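Local coordinates for fucoxanthin chlorophyll a/c-binding protein Lhcq3 (PDB 6L4U) that probably harvests light for photosynthesis as a membrane antenna protein, carrying chlorophyll a, chlorophyll c and carotenoid pigments, at residues S33-G37 / K165-D169. Residues are numbered along the deposited sequence; the frame is centred on the assembly and turned at random.
Sequences SSLPG and KRKQD. With KC1 (Chlorophyll c1), chain B.
Lys165 reaches the backbone of Pro36 with the end of its side chain. CG lies anti to the backbone N (chi1 174°), and bends at chi2 and chi4 bring the end round to the loop. This sets CE 3.7 Å from CA of Pro36 and brings NZ to the proline carbonyl, a weak hydrogen bond of 3.3 Å from Lys165 NZ to Pro36 O. The same ammonium forms a salt bridge one helical turn on, Lys165 NZ to Asp169 OD2 at 2.8 Å.

Arg166 does not touch the loop; its guanidinium binds a chlorophyll c1 of chain B edge-on, with KC1 CGA in its plane. NH2 donates to the ester carbonyl at 3.0 Å (Arg166 NH2 to KC1 O1D). NH1 shares that oxygen and adds a weak bond to O1A of the pigment's acid arm. Replacing Arg166 by an alanine would remove both N-H donors and is likely to leave O1D and O1A of the chlorophyll c1 without these partners. Lys167 runs beside the acid arm, with CE 3.3 Å from KC1 O2A.

Gln168 points toward the loop and its side chain crosses the proline ring at a slant. Its OE1 lies 3.6 Å from CG of Pro36, a van der Waals contact. Asp169 closes the group: OD1 stands 2.8 Å from Pro36 O. Both are acceptors, and the Lys165 ammonium lies near both, so its charge probably eases their closeness.

The contact lays the N-terminal loop against helix 161-190 near the start of that helix. Leu35 and Pro36 also touch Arg63 of helix 56-85, and Leu35 and Gly37 touch a chlorophyll a. The loop thus meets two of the long helices of this light-harvesting fold.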
ATOM      1  N   SER X  33      53.848  69.297  28.650  1.00 59.01           N
ATOM      2  CA  SER X  33      55.203  69.665  29.032  1.00 59.01           C
ATOM      3  C   SER X  33      55.738  68.892  30.228  1.00 59.01           C
ATOM      4  O   SER X  33      56.957  68.730  30.339  1.00 59.01           O
ATOM      5  CB  SER X  33      55.272  71.165  29.336  1.00 59.01           C
ATOM      6  OG  SER X  33      54.489  71.483  30.471  1.00 59.01           O
ATOM      7  N   SER X  34      54.871  68.412  31.120  1.00 59.93           N
ATOM      8  CA  SER X  34      55.320  67.583  32.232  1.00 59.93           C
ATOM      9  C   SER X  34      55.708  66.180  31.794  1.00 59.93           C
ATOM     10  O   SER X  34      56.374  65.469  32.554  1.00 59.93           O
ATOM     11  CB  SER X  34      54.231  67.501  33.304  1.00 59.93           C
ATOM     12  OG  SER X  34      53.097  66.806  32.820  1.00 59.93           O
ATOM     13  N   LEU X  35      55.303  65.773  30.596  1.00 57.08           N
ATOM     14  CA  LEU X  35      55.752  64.532  29.999  1.00 57.08           C
ATOM     15  C   LEU X  35      57.223  64.657  29.605  1.00 57.08           C
ATOM     16  O   LEU X  35      57.728  65.770  29.440  1.00 57.08           O
ATOM     17  CB  LEU X  35      54.878  64.200  28.790  1.00 57.08           C
ATOM     18  CG  LEU X  35      53.580  63.407  28.961  1.00 57.08           C
ATOM     19  CD1 LEU X  35      52.518  64.133  29.767  1.00 57.08           C
ATOM     20  CD2 LEU X  35      53.042  63.106  27.582  1.00 57.08           C
ATOM     21  N   PRO X  36      57.942  63.526  29.501  1.00 57.75           N
ATOM     22  CA  PRO X  36      59.387  63.596  29.196  1.00 57.75           C
ATOM     23  C   PRO X  36      59.757  64.264  27.878  1.00 57.75           C
ATOM     24  O   PRO X  36      60.508  65.248  27.893  1.00 57.75           O
ATOM     25  CB  PRO X  36      59.802  62.123  29.218  1.00 57.75           C
ATOM     26  CG  PRO X  36      58.907  61.515  30.207  1.00 57.75           C
ATOM     27  CD  PRO X  36      57.583  62.208  30.062  1.00 57.75           C
ATOM     28  N   GLY X  37      59.211  63.800  26.751  1.00 57.21           N
ATOM     29  CA  GLY X  37      59.692  64.153  25.415  1.00 57.21           C
ATOM     30  C   GLY X  37      59.617  65.628  25.046  1.00 57.21           C
ATOM     31  O   GLY X  37      60.178  66.013  24.015  1.00 57.21           O
ATOM     32  N   LYS X 165      64.508  61.127  34.318  1.00 62.99           N
ATOM     33  CA  LYS X 165      63.799  62.121  33.518  1.00 62.99           C
ATOM     34  C   LYS X 165      64.673  62.633  32.384  1.00 62.99           C
ATOM     35  O   LYS X 165      64.215  62.749  31.242  1.00 62.99           O
ATOM     36  CB  LYS X 165      63.343  63.282  34.399  1.00 62.99           C
ATOM     37  CG  LYS X 165      62.729  64.446  33.649  1.00 62.99           C
ATOM     38  CD  LYS X 165      61.424  64.058  32.991  1.00 62.99           C
ATOM     39  CE  LYS X 165      60.840  65.230  32.218  1.00 62.99           C
ATOM     40  NZ  LYS X 165      61.646  65.558  31.009  1.00 62.99           N
ATOM     41  N   ARG X 166      65.939  62.937  32.678  1.00 65.63           N
ATOM     42  CA  ARG X 166      66.841  63.424  31.640  1.00 65.63           C
ATOM     43  C   ARG X 166      67.199  62.316  30.659  1.00 65.63           C
ATOM     44  O   ARG X 166      67.328  62.564  29.456  1.00 65.63           O
ATOM     45  CB  ARG X 166      68.103  64.012  32.274  1.00 65.63           C
ATOM     46  CG  ARG X 166      68.975  64.821  31.317  1.00 65.63           C
ATOM     47  CD  ARG X 166      70.217  64.048  30.893  1.00 65.63           C
ATOM     48  NE  ARG X 166      70.853  64.622  29.712  1.00 65.63           N
ATOM     49  CZ  ARG X 166      71.608  63.933  28.865  1.00 65.63           C
ATOM     50  NH1 ARG X 166      71.817  62.640  29.065  1.00 65.63           N
ATOM     51  NH2 ARG X 166      72.152  64.531  27.815  1.00 65.63           N
ATOM     52  N   LYS X 167      67.353  61.090  31.153  1.00 64.98           N
ATOM     53  CA  LYS X 167      67.707  59.983  30.280  1.00 64.98           C
ATOM     54  C   LYS X 167      66.534  59.500  29.438  1.00 64.98           C
ATOM     55  O   LYS X 167      66.754  58.941  28.361  1.00 64.98           O
ATOM     56  CB  LYS X 167      68.276  58.829  31.105  1.00 64.98           C
ATOM     57  CG  LYS X 167      69.753  58.949  31.408  1.00 64.98           C
ATOM     58  CD  LYS X 167      70.373  57.588  31.660  1.00 64.98           C
ATOM     59  CE  LYS X 167      71.579  57.704  32.576  1.00 64.98           C
ATOM     60  NZ  LYS X 167      72.220  56.389  32.844  1.00 64.98           N
ATOM     61  N   GLN X 168      65.297  59.701  29.893  1.00 63.18           N
ATOM     62  CA  GLN X 168      64.156  59.435  29.024  1.00 63.18           C
ATOM     63  C   GLN X 168      64.065  60.444  27.892  1.00 63.18           C
ATOM     64  O   GLN X 168      63.591  60.101  26.803  1.00 63.18           O
ATOM     65  CB  GLN X 168      62.853  59.449  29.820  1.00 63.18           C
ATOM     66  CG  GLN X 168      62.424  58.097  30.341  1.00 63.18           C
ATOM     67  CD  GLN X 168      61.277  58.204  31.316  1.00 63.18           C
ATOM     68  OE1 GLN X 168      61.065  59.249  31.927  1.00 63.18           O
ATOM     69  NE2 GLN X 168      60.528  57.121  31.471  1.00 63.18           N
ATOM     70  N   ASP X 169      64.502  61.683  28.127  1.00 62.40           N
ATOM     71  CA  ASP X 169      64.502  62.671  27.057  1.00 62.40           C
ATOM     72  C   ASP X 169      65.576  62.355  26.034  1.00 62.40           C
ATOM     73  O   ASP X 169      65.371  62.561  24.835  1.00 62.40           O
ATOM     74  CB  ASP X 169      64.726  64.071  27.615  1.00 62.40           C
ATOM     75  CG  ASP X 169      63.755  64.418  28.702  1.00 62.40           C
ATOM     76  OD1 ASP X 169      62.717  63.741  28.795  1.00 62.40           O
ATOM     77  OD2 ASP X 169      64.026  65.364  29.466  1.00 62.40           O
TER
HETATM   78  NB  KC1 B 309      74.028  58.659  19.634  1.00 65.59           N
HETATM   79  ND  KC1 B 309      73.407  62.275  21.334  1.00 65.59           N
HETATM   80  C1A KC1 B 309      73.579  60.000  23.581  1.00 65.59           C
HETATM   81  C1B KC1 B 309      74.284  57.491  20.208  1.00 65.59           C
HETATM   82  C1C KC1 B 309      73.961  60.961  17.615  1.00 65.59           C
HETATM   83  C1D KC1 B 309      73.256  63.637  20.909  1.00 65.59           C
HETATM   84  C2A KC1 B 309      73.722  58.982  24.707  1.00 65.59           C
HETATM   85  C2B KC1 B 309      74.804  56.427  19.313  1.00 65.59           C
HETATM   86  C2C KC1 B 309      74.105  61.923  16.497  1.00 65.59           C
HETATM   87  C2D KC1 B 309      73.069  64.632  21.987  1.00 65.59           C
HETATM   88  C3A KC1 B 309      73.897  57.668  23.962  1.00 65.59           C
HETATM   89  C3B KC1 B 309      74.793  57.127  18.009  1.00 65.59           C
HETATM   90  C3C KC1 B 309      73.852  63.220  17.145  1.00 65.59           C
HETATM   91  C3D KC1 B 309      73.120  63.730  23.165  1.00 65.59           C
HETATM   92  C4A KC1 B 309      73.947  58.208  22.572  1.00 65.59           C
HETATM   93  C4B KC1 B 309      74.296  58.485  18.340  1.00 65.59           C
HETATM   94  C4C KC1 B 309      73.592  62.842  18.553  1.00 65.59           C
HETATM   95  C4D KC1 B 309      73.314  62.436  22.705  1.00 65.59           C
HETATM   96  CAA KC1 B 309      72.664  58.836  25.786  1.00 65.59           C
HETATM   97  CAB KC1 B 309      75.178  56.657  16.656  1.00 65.59           C
HETATM   98  CAC KC1 B 309      73.854  64.600  16.539  1.00 65.59           C
HETATM   99  CAD KC1 B 309      73.038  63.679  24.640  1.00 65.59           C
HETATM  100  CBA KC1 B 309      73.404  58.641  27.106  1.00 65.59           C
HETATM  101  CBB KC1 B 309      74.711  55.542  16.133  1.00 65.59           C
HETATM  102  CBC KC1 B 309      75.287  65.073  16.624  1.00 65.59           C
HETATM  103  CBD KC1 B 309      73.200  62.283  25.069  1.00 65.59           C
HETATM  104  CED KC1 B 309      76.717  61.461  26.380  1.00 65.59           C
HETATM  105  CGA KC1 B 309      72.630  59.171  28.286  1.00 65.59           C
HETATM  106  CGD KC1 B 309      74.399  62.195  25.959  1.00 65.59           C
HETATM  107  CHA KC1 B 309      73.372  61.477  23.823  1.00 65.59           C
HETATM  108  CHB KC1 B 309      74.157  57.282  21.644  1.00 65.59           C
HETATM  109  CHC KC1 B 309      74.147  59.531  17.326  1.00 65.59           C
HETATM  110  CHD KC1 B 309      73.300  63.949  19.484  1.00 65.59           C
HETATM  111  CMA KC1 B 309      75.153  56.892  24.317  1.00 65.59           C
HETATM  112  CMB KC1 B 309      75.207  55.018  19.656  1.00 65.59           C
HETATM  113  CMC KC1 B 309      74.431  61.647  15.058  1.00 65.59           C
HETATM  114  CMD KC1 B 309      72.888  66.119  22.075  1.00 65.59           C
HETATM  115  NA  KC1 B 309      73.777  59.528  22.401  1.00 65.59           N
HETATM  116  NC  KC1 B 309      73.667  61.511  18.809  1.00 65.59           N
HETATM  117  O1A KC1 B 309      71.854  60.103  28.172  1.00 65.59           O
HETATM  118  O1D KC1 B 309      74.322  62.546  27.124  1.00 65.59           O
HETATM  119  O2A KC1 B 309      72.813  58.559  29.592  1.00 65.59           O
HETATM  120  O2D KC1 B 309      75.660  61.688  25.457  1.00 65.59           O
HETATM  121  OBD KC1 B 309      72.871  64.682  25.419  1.00 65.59           O
HETATM  122 MG   KC1 B 309      73.495  60.406  20.540  1.00 65.59          MG